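Local coordinates for 33 kDa chaperonin (Thermotoga maritima, PDB 1VQ0), which probably acts as a redox-regulated chaperone that protects thermally unfolded and oxidatively damaged proteins from irreversible aggregation, at residues N40-S45 with W277-Y282; T94-V99 with Y241-N246; D115-I120 with S145-E150; G123-V128 with S139-V144. All blocks are in the same frame, centred on the assembly; numbering follows the deposited sequence.

Interaction 1. Residues N40-S45 with W277-Y282. With ZN (zinc ion), chain C.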
loop_
_atom_site.group_PDB
_atom_site.type_symbol
_atom_site.label_atom_id
_atom_site.label_comp_id
_atom_site.label_asym_id
_atom_site.label_seq_id
_atom_site.Cartn_x
_atom_site.Cartn_y
_atom_site.Cartn_z
ATOM N N ASN A 40 -22.275 11.835 -17.979
ATOM C CA ASN A 40 -22.627 13.197 -18.282
ATOM C C ASN A 40 -21.802 14.266 -17.568
ATOM O O ASN A 40 -21.410 15.246 -18.180
ATOM C CB ASN A 40 -24.125 13.433 -18.062
ATOM C CG ASN A 40 -24.983 12.518 -18.930
ATOM O OD1 ASN A 40 -24.630 12.247 -20.067
ATOM N ND2 ASN A 40 -26.066 11.990 -18.364
ATOM N N ARG A 41 -21.539 14.095 -16.281
ATOM C CA ARG A 41 -20.734 15.086 -15.529
ATOM C C ARG A 41 -19.355 15.262 -16.157
ATOM O O ARG A 41 -18.906 16.373 -16.455
ATOM C CB ARG A 41 -20.631 14.676 -14.059
ATOM C CG ARG A 41 -21.911 14.946 -13.271
ATOM C CD ARG A 41 -21.779 14.596 -11.800
ATOM N NE ARG A 41 -22.909 15.038 -10.976
ATOM C CZ ARG A 41 -23.170 16.298 -10.622
ATOM N NH1 ARG A 41 -22.406 17.319 -11.016
ATOM N NH2 ARG A 41 -24.232 16.544 -9.893
ATOM N N HIS A 42 -18.732 14.131 -16.455
ATOM C CA HIS A 42 -17.383 14.080 -17.027
ATOM C C HIS A 42 -17.320 14.051 -18.537
ATOM O O HIS A 42 -16.237 14.025 -19.066
ATOM C CB HIS A 42 -16.684 12.821 -16.526
ATOM C CG HIS A 42 -16.363 12.845 -15.068
ATOM N ND1 HIS A 42 -15.533 13.795 -14.499
ATOM C CD2 HIS A 42 -16.717 11.994 -14.068
ATOM C CE1 HIS A 42 -15.388 13.515 -13.212
ATOM N NE2 HIS A 42 -16.098 12.432 -12.922
ATOM N N ALA A 43 -18.465 14.018 -19.211
ATOM C CA ALA A 43 -18.520 13.936 -20.663
ATOM C C ALA A 43 -17.622 12.799 -21.162
ATOM O O ALA A 43 -16.779 12.984 -22.062
ATOM C CB ALA A 43 -18.144 15.300 -21.313
ATOM N N LEU A 44 -17.823 11.624 -20.560
ATOM C CA LEU A 44 -17.032 10.429 -20.862
ATOM C C LEU A 44 -17.294 9.913 -22.265
ATOM O O LEU A 44 -18.404 9.895 -22.733
ATOM C CB LEU A 44 -17.332 9.296 -19.854
ATOM C CG LEU A 44 -17.070 9.566 -18.361
ATOM C CD1 LEU A 44 -17.395 8.376 -17.589
ATOM C CD2 LEU A 44 -15.619 9.995 -18.068
ATOM N N SER A 45 -16.244 9.444 -22.914
ATOM C CA SER A 45 -16.352 8.669 -24.133
ATOM C C SER A 45 -17.015 7.343 -23.804
ATOM O O SER A 45 -17.160 6.971 -22.623
ATOM C CB SER A 45 -14.944 8.418 -24.667
ATOM O OG SER A 45 -14.213 7.517 -23.802
ATOM N N TRP A 277 -13.578 15.123 -9.078
ATOM C CA TRP A 277 -14.531 14.036 -8.819
ATOM C C TRP A 277 -15.882 14.143 -9.542
ATOM O O TRP A 277 -16.491 13.127 -9.954
ATOM C CB TRP A 277 -14.786 13.875 -7.346
ATOM C CG TRP A 277 -13.631 13.456 -6.473
ATOM C CD1 TRP A 277 -12.926 14.285 -5.679
ATOM C CD2 TRP A 277 -13.089 12.131 -6.239
ATOM N NE1 TRP A 277 -11.955 13.595 -5.006
ATOM C CE2 TRP A 277 -12.064 12.263 -5.288
ATOM C CE3 TRP A 277 -13.352 10.858 -6.742
ATOM C CZ2 TRP A 277 -11.307 11.178 -4.820
ATOM C CZ3 TRP A 277 -12.634 9.773 -6.263
ATOM C CH2 TRP A 277 -11.589 9.935 -5.334
ATOM N N CYS A 278 -16.372 15.361 -9.697
ATOM C CA CYS A 278 -17.685 15.549 -10.301
ATOM C C CYS A 278 -17.668 16.591 -11.445
ATOM O O CYS A 278 -18.706 16.849 -12.061
ATOM C CB CYS A 278 -18.711 15.925 -9.231
ATOM S SG CYS A 278 -18.496 17.605 -8.659
ATOM N N ASN A 279 -16.490 17.142 -11.748
ATOM C CA ASN A 279 -16.335 18.079 -12.850
ATOM C C ASN A 279 -17.195 19.363 -12.674
ATOM O O ASN A 279 -17.521 20.029 -13.629
ATOM C CB ASN A 279 -16.698 17.408 -14.179
ATOM C CG ASN A 279 -16.104 18.130 -15.390
ATOM O OD1 ASN A 279 -15.155 18.875 -15.259
ATOM N ND2 ASN A 279 -16.651 17.878 -16.554
ATOM N N THR A 280 -17.561 19.692 -11.447
ATOM C CA THR A 280 -18.090 21.010 -11.142
ATOM C C THR A 280 -16.963 22.053 -11.189
ATOM O O THR A 280 -15.895 21.874 -10.579
ATOM C CB THR A 280 -18.750 21.032 -9.790
ATOM O OG1 THR A 280 -19.812 20.086 -9.784
ATOM C CG2 THR A 280 -19.442 22.416 -9.542
ATOM N N ARG A 281 -17.255 23.118 -11.932
ATOM C CA ARG A 281 -16.404 24.286 -12.129
ATOM C C ARG A 281 -16.846 25.450 -11.235
ATOM O O ARG A 281 -18.022 25.743 -11.107
ATOM C CB ARG A 281 -16.493 24.749 -13.580
ATOM C CG ARG A 281 -15.535 25.901 -13.958
ATOM C CD ARG A 281 -15.644 26.351 -15.468
ATOM N NE ARG A 281 -15.604 25.187 -16.344
ATOM C CZ ARG A 281 -14.479 24.563 -16.749
ATOM N NH1 ARG A 281 -13.273 25.030 -16.430
ATOM N NH2 ARG A 281 -14.564 23.467 -17.504
ATOM N N TYR A 282 -15.850 26.112 -10.668
ATOM C CA TYR A 282 -16.004 27.212 -9.762
ATOM C C TYR A 282 -15.210 28.379 -10.341
ATOM O O TYR A 282 -13.990 28.293 -10.485
ATOM C CB TYR A 282 -15.448 26.811 -8.382
ATOM C CG TYR A 282 -16.241 25.725 -7.700
ATOM C CD1 TYR A 282 -15.964 24.387 -7.911
ATOM C CD2 TYR A 282 -17.293 26.037 -6.859
ATOM C CE1 TYR A 282 -16.693 23.410 -7.271
ATOM C CE2 TYR A 282 -18.030 25.069 -6.244
ATOM C CZ TYR A 282 -17.745 23.756 -6.446
ATOM O OH TYR A 282 -18.490 22.807 -5.815
HETATM ZN ZN ZN C . -17.069 17.674 -6.722
HETATM O O HOH W 1 -22.374 20.234 -10.344
HETATM O O HOH W 2 -20.581 18.384 -13.227
#

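Interaction 2. Residues T94-V99 with Y241-N246. With ZN (zinc ion), chain C.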
loop_
_atom_site.group_PDB
_atom_site.type_symbol
_atom_site.label_atom_id
_atom_site.label_comp_id
_atom_site.label_asym_id
_atom_site.label_seq_id
_atom_site.Cartn_x
_atom_site.Cartn_y
_atom_site.Cartn_z
ATOM N N THR A 94 -22.855 6.091 -1.143
ATOM C CA THR A 94 -22.618 6.951 -2.286
ATOM C C THR A 94 -21.304 6.619 -2.996
ATOM O O THR A 94 -20.443 5.942 -2.457
ATOM C CB THR A 94 -22.665 8.467 -1.918
ATOM O OG1 THR A 94 -21.490 8.838 -1.180
ATOM C CG2 THR A 94 -23.865 8.801 -1.033
ATOM N N VAL A 95 -21.178 7.101 -4.221
ATOM C CA VAL A 95 -19.966 6.922 -4.990
ATOM C C VAL A 95 -19.566 8.209 -5.740
ATOM O O VAL A 95 -20.366 9.085 -5.975
ATOM C CB VAL A 95 -20.020 5.770 -6.024
ATOM C CG1 VAL A 95 -20.247 4.468 -5.346
ATOM C CG2 VAL A 95 -21.104 5.990 -7.077
ATOM N N ARG A 96 -18.306 8.262 -6.108
ATOM C CA ARG A 96 -17.831 9.243 -7.042
ATOM C C ARG A 96 -16.539 8.699 -7.637
ATOM O O ARG A 96 -15.971 7.758 -7.123
ATOM C CB ARG A 96 -17.617 10.597 -6.366
ATOM C CG ARG A 96 -16.641 10.562 -5.161
ATOM C CD ARG A 96 -16.368 11.948 -4.592
ATOM N NE ARG A 96 -15.381 11.905 -3.545
ATOM C CZ ARG A 96 -14.908 12.933 -2.876
ATOM N NH1 ARG A 96 -15.283 14.178 -3.183
ATOM N NH2 ARG A 96 -13.995 12.717 -1.918
ATOM N N GLY A 97 -16.085 9.315 -8.701
ATOM C CA GLY A 97 -15.026 8.738 -9.519
ATOM C C GLY A 97 -14.616 9.583 -10.706
ATOM O O GLY A 97 -15.288 10.550 -11.036
ATOM N N TYR A 98 -13.494 9.232 -11.320
ATOM C CA TYR A 98 -12.924 9.974 -12.454
ATOM C C TYR A 98 -11.831 9.123 -13.141
ATOM O O TYR A 98 -11.329 8.138 -12.563
ATOM C CB TYR A 98 -12.359 11.319 -12.009
ATOM C CG TYR A 98 -11.124 11.267 -11.078
ATOM C CD1 TYR A 98 -11.263 11.239 -9.709
ATOM C CD2 TYR A 98 -9.814 11.311 -11.602
ATOM C CE1 TYR A 98 -10.131 11.190 -8.851
ATOM C CE2 TYR A 98 -8.673 11.263 -10.761
ATOM C CZ TYR A 98 -8.856 11.187 -9.378
ATOM O OH TYR A 98 -7.771 11.192 -8.515
ATOM N N VAL A 99 -11.492 9.504 -14.373
ATOM C CA VAL A 99 -10.401 8.883 -15.107
ATOM C C VAL A 99 -9.491 9.988 -15.544
ATOM O O VAL A 99 -9.928 11.132 -15.666
ATOM C CB VAL A 99 -10.831 8.086 -16.331
ATOM C CG1 VAL A 99 -11.728 6.959 -15.962
ATOM C CG2 VAL A 99 -11.520 8.969 -17.383
ATOM N N TYR A 241 -24.632 8.884 -6.870
ATOM C CA TYR A 241 -23.445 9.649 -7.167
ATOM C C TYR A 241 -23.446 10.839 -6.202
ATOM O O TYR A 241 -24.433 11.574 -6.113
ATOM C CB TYR A 241 -23.401 10.113 -8.642
ATOM C CG TYR A 241 -22.018 10.418 -9.128
ATOM C CD1 TYR A 241 -21.448 11.642 -8.894
ATOM C CD2 TYR A 241 -21.253 9.438 -9.727
ATOM C CE1 TYR A 241 -20.156 11.906 -9.293
ATOM C CE2 TYR A 241 -19.961 9.670 -10.118
ATOM C CZ TYR A 241 -19.418 10.916 -9.910
ATOM O OH TYR A 241 -18.125 11.170 -10.308
ATOM N N LYS A 242 -22.348 11.046 -5.483
ATOM C CA LYS A 242 -22.260 12.213 -4.627
ATOM C C LYS A 242 -20.828 12.663 -4.390
ATOM O O LYS A 242 -19.958 11.855 -4.183
ATOM C CB LYS A 242 -22.957 11.954 -3.289
ATOM C CG LYS A 242 -23.526 13.233 -2.684
ATOM C CD LYS A 242 -23.977 13.026 -1.245
ATOM C CE LYS A 242 -24.014 14.363 -0.494
ATOM N NZ LYS A 242 -25.139 14.372 0.455
ATOM N N CYS A 243 -20.635 13.983 -4.407
ATOM C CA CYS A 243 -19.392 14.652 -4.101
ATOM C C CYS A 243 -19.622 15.646 -2.921
ATOM O O CYS A 243 -20.725 15.997 -2.647
ATOM C CB CYS A 243 -18.905 15.405 -5.323
ATOM S SG CYS A 243 -17.202 15.913 -5.207
ATOM N N ASP A 244 -18.554 16.026 -2.219
ATOM C CA ASP A 244 -18.594 16.913 -1.082
ATOM C C ASP A 244 -17.928 18.249 -1.441
ATOM O O ASP A 244 -17.705 19.077 -0.580
ATOM C CB ASP A 244 -17.898 16.295 0.171
ATOM C CG ASP A 244 -16.383 16.133 -0.012
ATOM O OD1 ASP A 244 -15.916 16.295 -1.128
ATOM O OD2 ASP A 244 -15.573 15.848 0.888
ATOM N N CYS A 245 -17.572 18.468 -2.696
ATOM C CA CYS A 245 -17.058 19.786 -3.039
ATOM C C CYS A 245 -18.160 20.849 -2.894
ATOM O O CYS A 245 -19.356 20.571 -2.915
ATOM C CB CYS A 245 -16.498 19.810 -4.446
ATOM S SG CYS A 245 -17.748 19.712 -5.757
ATOM N N ASN A 246 -17.699 22.074 -2.696
ATOM C CA ASN A 246 -18.533 23.248 -2.625
ATOM C C ASN A 246 -17.612 24.448 -2.839
ATOM O O ASN A 246 -16.388 24.304 -2.985
ATOM C CB ASN A 246 -19.290 23.357 -1.301
ATOM C CG ASN A 246 -18.371 23.500 -0.099
ATOM O OD1 ASN A 246 -17.374 24.203 -0.136
ATOM N ND2 ASN A 246 -18.730 22.847 0.984
HETATM ZN ZN ZN C . -17.069 17.674 -6.722
HETATM O O HOH W 3 -19.333 9.383 -2.838
#

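Interaction 3. Residues D115-I120 with S145-E150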
loop_
_atom_site.group_PDB
_atom_site.type_symbol
_atom_site.label_atom_id
_atom_site.label_comp_id
_atom_site.label_asym_id
_atom_site.label_seq_id
_atom_site.Cartn_x
_atom_site.Cartn_y
_atom_site.Cartn_z
ATOM N N ASP A 115 -12.294 -2.286 -24.975
ATOM C CA ASP A 115 -10.975 -2.766 -24.572
ATOM C C ASP A 115 -10.523 -2.112 -23.297
ATOM O O ASP A 115 -9.597 -1.292 -23.264
ATOM C CB ASP A 115 -9.951 -2.552 -25.681
ATOM C CG ASP A 115 -8.671 -3.259 -25.426
ATOM O OD1 ASP A 115 -8.624 -4.125 -24.499
ATOM O OD2 ASP A 115 -7.680 -3.007 -26.119
ATOM N N VAL A 116 -11.204 -2.500 -22.220
ATOM C CA VAL A 116 -10.871 -2.017 -20.874
ATOM C C VAL A 116 -9.413 -2.317 -20.518
ATOM O O VAL A 116 -8.667 -1.417 -20.105
ATOM C CB VAL A 116 -11.877 -2.589 -19.861
ATOM C CG1 VAL A 116 -11.493 -2.254 -18.426
ATOM C CG2 VAL A 116 -13.272 -2.066 -20.191
ATOM N N ALA A 117 -8.972 -3.567 -20.749
ATOM C CA ALA A 117 -7.614 -4.003 -20.435
ATOM C C ALA A 117 -6.594 -3.147 -21.212
ATOM O O ALA A 117 -5.596 -2.681 -20.674
ATOM C CB ALA A 117 -7.448 -5.514 -20.733
ATOM N N GLY A 118 -6.859 -2.933 -22.485
ATOM C CA GLY A 118 -6.006 -2.093 -23.329
ATOM C C GLY A 118 -6.019 -0.652 -22.832
ATOM O O GLY A 118 -5.010 0.030 -22.813
ATOM N N ALA A 119 -7.185 -0.162 -22.412
ATOM C CA ALA A 119 -7.232 1.232 -21.946
ATOM C C ALA A 119 -6.321 1.412 -20.732
ATOM O O ALA A 119 -5.675 2.422 -20.576
ATOM C CB ALA A 119 -8.632 1.621 -21.596
ATOM N N ILE A 120 -6.317 0.417 -19.830
ATOM C CA ILE A 120 -5.532 0.512 -18.584
ATOM C C ILE A 120 -4.057 0.167 -18.787
ATOM O O ILE A 120 -3.150 0.793 -18.210
ATOM C CB ILE A 120 -6.181 -0.378 -17.505
ATOM C CG1 ILE A 120 -7.528 0.229 -17.088
ATOM C CG2 ILE A 120 -5.195 -0.617 -16.303
ATOM C CD1 ILE A 120 -8.375 -0.708 -16.258
ATOM N N SER A 145 -5.406 -8.832 -14.804
ATOM C CA SER A 145 -5.913 -8.835 -16.202
ATOM C C SER A 145 -6.283 -7.456 -16.704
ATOM O O SER A 145 -6.317 -7.259 -17.900
ATOM C CB SER A 145 -7.173 -9.679 -16.345
ATOM O OG SER A 145 -8.288 -9.141 -15.665
ATOM N N GLY A 146 -6.590 -6.517 -15.829
ATOM C CA GLY A 146 -6.962 -5.155 -16.301
ATOM C C GLY A 146 -8.413 -4.988 -16.737
ATOM O O GLY A 146 -8.747 -3.953 -17.268
ATOM N N GLU A 147 -9.257 -6.006 -16.484
ATOM C CA GLU A 147 -10.680 -5.986 -16.679
ATOM C C GLU A 147 -11.411 -5.437 -15.465
ATOM O O GLU A 147 -12.624 -5.332 -15.504
ATOM C CB GLU A 147 -11.196 -7.446 -16.841
ATOM C CG GLU A 147 -10.631 -8.217 -18.020
ATOM C CD GLU A 147 -11.027 -7.633 -19.346
ATOM O OE1 GLU A 147 -12.159 -7.127 -19.443
ATOM O OE2 GLU A 147 -10.206 -7.678 -20.283
ATOM N N ILE A 148 -10.692 -5.198 -14.362
ATOM C CA ILE A 148 -11.233 -4.633 -13.095
ATOM C C ILE A 148 -11.870 -5.669 -12.135
ATOM O O ILE A 148 -11.452 -5.771 -10.991
ATOM C CB ILE A 148 -12.139 -3.337 -13.348
ATOM C CG1 ILE A 148 -11.302 -2.315 -14.134
ATOM C CG2 ILE A 148 -12.580 -2.635 -12.000
ATOM C CD1 ILE A 148 -12.026 -1.092 -14.588
ATOM N N ALA A 149 -12.869 -6.426 -12.592
ATOM C CA ALA A 149 -13.535 -7.407 -11.732
ATOM C C ALA A 149 -12.480 -8.288 -11.101
ATOM O O ALA A 149 -12.319 -8.325 -9.867
ATOM C CB ALA A 149 -14.590 -8.276 -12.505
ATOM N N GLU A 150 -11.722 -8.927 -11.968
ATOM C CA GLU A 150 -10.759 -9.954 -11.517
ATOM C C GLU A 150 -9.600 -9.379 -10.704
ATOM O O GLU A 150 -9.075 -10.044 -9.834
ATOM C CB GLU A 150 -10.186 -10.738 -12.709
ATOM C CG GLU A 150 -9.578 -12.048 -12.274
ATOM C CD GLU A 150 -8.928 -12.828 -13.400
ATOM O OE1 GLU A 150 -8.980 -12.322 -14.537
ATOM O OE2 GLU A 150 -8.353 -13.920 -13.099
#

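Interaction 4. Residues G123-V128 with S139-V144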
loop_
_atom_site.group_PDB
_atom_site.type_symbol
_atom_site.label_atom_id
_atom_site.label_comp_id
_atom_site.label_asym_id
_atom_site.label_seq_id
_atom_site.Cartn_x
_atom_site.Cartn_y
_atom_site.Cartn_z
ATOM N N GLY A 123 0.046 -2.204 -15.151
ATOM C CA GLY A 123 0.006 -1.405 -13.961
ATOM C C GLY A 123 -0.478 -2.105 -12.712
ATOM O O GLY A 123 -0.317 -3.310 -12.558
ATOM N N VAL A 124 -1.042 -1.314 -11.807
ATOM C CA VAL A 124 -1.283 -1.742 -10.425
ATOM C C VAL A 124 -2.702 -1.332 -9.961
ATOM O O VAL A 124 -3.334 -0.428 -10.503
ATOM C CB VAL A 124 -0.215 -1.113 -9.411
ATOM C CG1 VAL A 124 1.126 -1.394 -9.831
ATOM C CG2 VAL A 124 -0.366 0.397 -9.232
ATOM N N LEU A 125 -3.168 -2.023 -8.935
ATOM C CA LEU A 125 -4.397 -1.668 -8.275
ATOM C C LEU A 125 -4.135 -1.380 -6.793
ATOM O O LEU A 125 -3.480 -2.136 -6.135
ATOM C CB LEU A 125 -5.404 -2.787 -8.461
ATOM C CG LEU A 125 -6.772 -2.695 -7.777
ATOM C CD1 LEU A 125 -7.736 -3.700 -8.441
ATOM C CD2 LEU A 125 -6.665 -3.017 -6.349
ATOM N N ARG A 126 -4.636 -0.233 -6.347
ATOM C CA ARG A 126 -4.601 0.271 -4.981
ATOM C C ARG A 126 -5.993 0.362 -4.391
ATOM O O ARG A 126 -6.909 0.752 -5.073
ATOM C CB ARG A 126 -3.979 1.687 -4.917
ATOM C CG ARG A 126 -2.548 1.651 -5.001
ATOM C CD ARG A 126 -1.795 2.951 -4.821
ATOM N NE ARG A 126 -2.026 3.780 -5.954
ATOM C CZ ARG A 126 -1.265 3.901 -7.016
ATOM N NH1 ARG A 126 -0.140 3.269 -7.138
ATOM N NH2 ARG A 126 -1.650 4.728 -7.964
ATOM N N VAL A 127 -6.106 -0.016 -3.121
ATOM C CA VAL A 127 -7.291 0.224 -2.295
ATOM C C VAL A 127 -6.890 1.019 -1.058
ATOM O O VAL A 127 -6.025 0.593 -0.268
ATOM C CB VAL A 127 -8.047 -1.047 -1.979
ATOM C CG1 VAL A 127 -9.222 -0.796 -0.985
ATOM C CG2 VAL A 127 -8.533 -1.657 -3.300
ATOM N N VAL A 128 -7.505 2.194 -0.948
ATOM C CA VAL A 128 -7.345 3.132 0.188
ATOM C C VAL A 128 -8.557 3.016 1.095
ATOM O O VAL A 128 -9.690 3.146 0.649
ATOM C CB VAL A 128 -7.214 4.564 -0.299
ATOM C CG1 VAL A 128 -6.888 5.505 0.789
ATOM C CG2 VAL A 128 -6.117 4.613 -1.371
ATOM N N SER A 139 -3.297 -0.476 0.259
ATOM C CA SER A 139 -2.787 -1.745 -0.158
ATOM C C SER A 139 -2.715 -1.743 -1.662
ATOM O O SER A 139 -3.658 -1.371 -2.305
ATOM C CB SER A 139 -3.645 -2.863 0.480
ATOM O OG SER A 139 -3.312 -4.138 -0.062
ATOM N N GLN A 140 -1.555 -2.124 -2.212
ATOM C CA GLN A 140 -1.258 -2.158 -3.646
ATOM C C GLN A 140 -0.849 -3.545 -4.139
ATOM O O GLN A 140 -0.037 -4.224 -3.552
ATOM C CB GLN A 140 -0.178 -1.145 -4.011
ATOM C CG GLN A 140 0.110 -1.089 -5.513
ATOM C CD GLN A 140 1.276 -0.185 -5.883
ATOM O OE1 GLN A 140 1.248 0.983 -5.534
ATOM N NE2 GLN A 140 2.328 -0.736 -6.541
ATOM N N VAL A 141 -1.481 -3.971 -5.222
ATOM C CA VAL A 141 -1.206 -5.260 -5.837
ATOM C C VAL A 141 -1.015 -5.061 -7.351
ATOM O O VAL A 141 -1.586 -4.141 -7.910
ATOM C CB VAL A 141 -2.321 -6.309 -5.512
ATOM C CG1 VAL A 141 -2.422 -6.573 -4.025
ATOM C CG2 VAL A 141 -3.660 -5.937 -6.121
ATOM N N PRO A 142 -0.265 -5.940 -8.009
ATOM C CA PRO A 142 -0.163 -5.880 -9.425
ATOM C C PRO A 142 -1.482 -6.280 -10.065
ATOM O O PRO A 142 -2.247 -7.010 -9.447
ATOM C CB PRO A 142 0.984 -6.834 -9.776
ATOM C CG PRO A 142 1.175 -7.708 -8.530
ATOM C CD PRO A 142 0.447 -7.067 -7.435
ATOM N N LEU A 143 -1.766 -5.726 -11.254
ATOM C CA LEU A 143 -3.009 -6.080 -11.952
ATOM C C LEU A 143 -2.853 -7.515 -12.405
ATOM O O LEU A 143 -1.769 -7.965 -12.666
ATOM C CB LEU A 143 -3.272 -5.165 -13.134
ATOM C CG LEU A 143 -3.671 -3.755 -12.847
ATOM C CD1 LEU A 143 -3.597 -2.921 -14.218
ATOM C CD2 LEU A 143 -5.090 -3.672 -12.212
ATOM N N VAL A 144 -3.956 -8.225 -12.409
ATOM C CA VAL A 144 -4.054 -9.559 -12.889
ATOM C C VAL A 144 -4.419 -9.618 -14.387
ATOM O O VAL A 144 -3.917 -10.463 -15.101
ATOM C CB VAL A 144 -5.219 -10.295 -12.131
ATOM C CG1 VAL A 144 -5.691 -11.552 -12.941
ATOM C CG2 VAL A 144 -4.752 -10.686 -10.773
#

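Interaction 1. Residues N40-S45 with W277-Y282
The carbonyl of W277 meets the rim of the H42 imidazole, close to the ring plane, and takes a weak hydrogen bond from NE2 (H42 NE2 to W277 O, 3.1 Å). NE2 thus shares its N-H between W277 O, weakly, and G97 O, its stronger partner. At C278 the backbone oxygen rests against the aliphatic part of R41, with R41 CB 3.5 Å from C278 O, while R41 CD passes 4.2 Å from C278 CB. A water donates to C278 O (2.7 Å) and accepts a weak bond from R41 NH1. R41 NE forms a salt bridge with E37, which would help to fix the guanidinium. N279, in the left-handed region of backbone space, provides a short, nearly straight direct bond: its ND2 donates to R41 O at 2.7 Å and 168°, with the acceptor in the amide plane. The amide is brought there by CG lying anti to the backbone N (chi1 -160°), and it slides past the H42 ring in the opposite direction, the two planes only 15° apart. The acceptor belongs to the end of helix 32-42, which A43 closes in a Schellman motif. T280 reaches R41 through a second water, held by T280 OG1 at 2.6 Å and by R41 NH1 at 3.0 Å. Its own N-H makes a weak bond to C278 SG. That sulfur binds zinc at 2.4 Å with C243, C245 and C275, so a helix end docks on one loop of a four-cysteine zinc site, consistent with the zinc-bound, reduced form of the Hsp33 redox switch.

Interaction 2. Residues T94-V99 with Y241-N246
R96 and Y241 form the dense side of this contact: R96 CA sits over one face of the tyrosine ring, a CH-pi contact 4.0 Å from the ring centroid. V95 O lies above the same ring, offset toward its rim. Beyond the ring, G97 N donates to Y241 OH at 3.2 Å, although the hydroxyl's stronger partner is W277 O. The backbones are joined by K242 N, whose bond to V95 O is short and straight (2.8 Å, 167°). Together with the backbone pairing of V95 and K240, this makes V95 and Y241 a parallel bridge, the place where strand 94-99 meets the end of strand 235-241 in the mixed sheet before the chain leaves for the zinc site. R96 spans that exit. CG takes the crowded position between the backbone N and carbonyl carbon (chi1 57°), and the chain then runs extended past K242 O. Its NH1 makes weak bonds to C243 SG (3.3 Å), in the guanidinium plane, and to D244 OD1 (3.0 Å), the latter within a salt bridge, the guanidinium and carboxylate planes standing 88° apart. R96 is thus a second-shell partner of the zinc ligand C243. Its guanidinium also makes a cation-pi contact with W277, and its NH2 bonds Q88; D244 has a second partner in R71. The other side is looser: T94 CB merely touches K242 CB at 3.8 Å, a water joins T94 OG1, which also bonds T90, to K242 O, and the exposed lysine's tail leads away from the strand.

Interaction 3. Residues D115-I120 with S145-E150
A117 and G146 bring the two backbones to 4.3 Å between their CA atoms, and together they have the most surface buried here. G146 has no side chain to hold the segments apart, and its positive phi (82°) is one that glycine adopts readily. Its carbonyl oxygen turns to the short helix 116-120, where A117 CA approaches G146 O at 3.4 Å in a CA-H...O contact with an angle of 138° at the hydrogen. The methyl of A117 fills the flank, with A117 CB 3.5 Å from S145 O and equally 3.5 Å from E147 OE2. That carboxylate is directed mainly elsewhere, its other oxygen forming a salt bridge with R54.

V116, next in buried area, places CG1 anti to its backbone N (chi1 173°), which brings this methyl over the loop: V116 CG1 lies 3.4 Å from G146 O and 4.0 Å from I148 CD1. One turn on, I120 CD1 reaches the same oxygen at 3.4 Å. Both V116 and I120 cross the I148 side chain at about a right angle. Three carbons of helix 116-120 thus lie against the G146 oxygen, and what joins the segments is close packing rather than classical hydrogen bonding. The loop is held by D151, whose carboxylate accepts from the backbone N of S145, G146 and I148, while D115 OD1 caps the start of helix 116-120, accepting a weak bond from G118 N. Around the contact, V116 packs on V50 and V51 of helix 46-62, I120 and I148 both rest on I76 of strand 71-78, and I120 also meets L143 in the chain leaving strand 137-142.

Interaction 4. Residues G123-V128 with S139-V144
L125 and V141 pair as hydrogen-bonded antiparallel partners, L125 N to V141 O at 2.8 Å and V141 N to L125 O at 2.9 Å. V127 and S139 repeat the pattern, with V127 N to S139 O at 2.9 Å, and at the other end L143 N donates to G123 O at 3.1 Å. This is the pairing of a beta hairpin, strands 123-130 and 137-142. On one face L125 and V141 run side by side, and L143 folds back so that its CD2 lies 3.9 Å from L125 CB. On the face of R126 and Q140, R126 NH1 donates to Q140 OE1 at 3.1 Å and 156°. The acceptor is in the guanidinium plane, yet the donor stands 55° out of the amide carbonyl plane. Q140 is brought alongside by CG lying anti to its backbone N (chi1 -177°), and its NE2 end passes 3.6 Å from V124 CG1. Farther out, L125 and V127 are backed by L74, I76 and W72 of strand 71-78, and R126 is positioned by salt bridges from NH2 to E77 and D75. S139 and Q140 pair with an antiparallel strand of the second subunit, while V141 packs on F137 of that subunit. The chemistry implies a division of labour: main-chain bonds carry the sheet on into the dimer interface, while E77 and D75 would be expected to offset the charges of R126 and nearby R84, the glutamine adding a neutral acceptor.

From the N terminus, the end of helix 32-42 opens the longest loop, which interaction 1 closes only at 277-282. Within it, strand 94-99 opens a second loop, closed by interaction 2 at 241-246, and within that interaction 3 joins 115-120 to 145-150. Innermost, interaction 4 pairs 123-128 with 139-144 in a hairpin. All four nest and none cross. Interactions 1 and 2 touch, share the zinc ion and tie its cysteine loops to the chaperone's helix-and-sheet body. Interactions 3 and 4 also touch, through E150 and V144 among others, and join the hairpin, whose sheet continues into the second subunit, to helix 116-120 and the start of helix 149-160. Interactions 2 and 4 reach the same sheet, their centres about 21 Å apart.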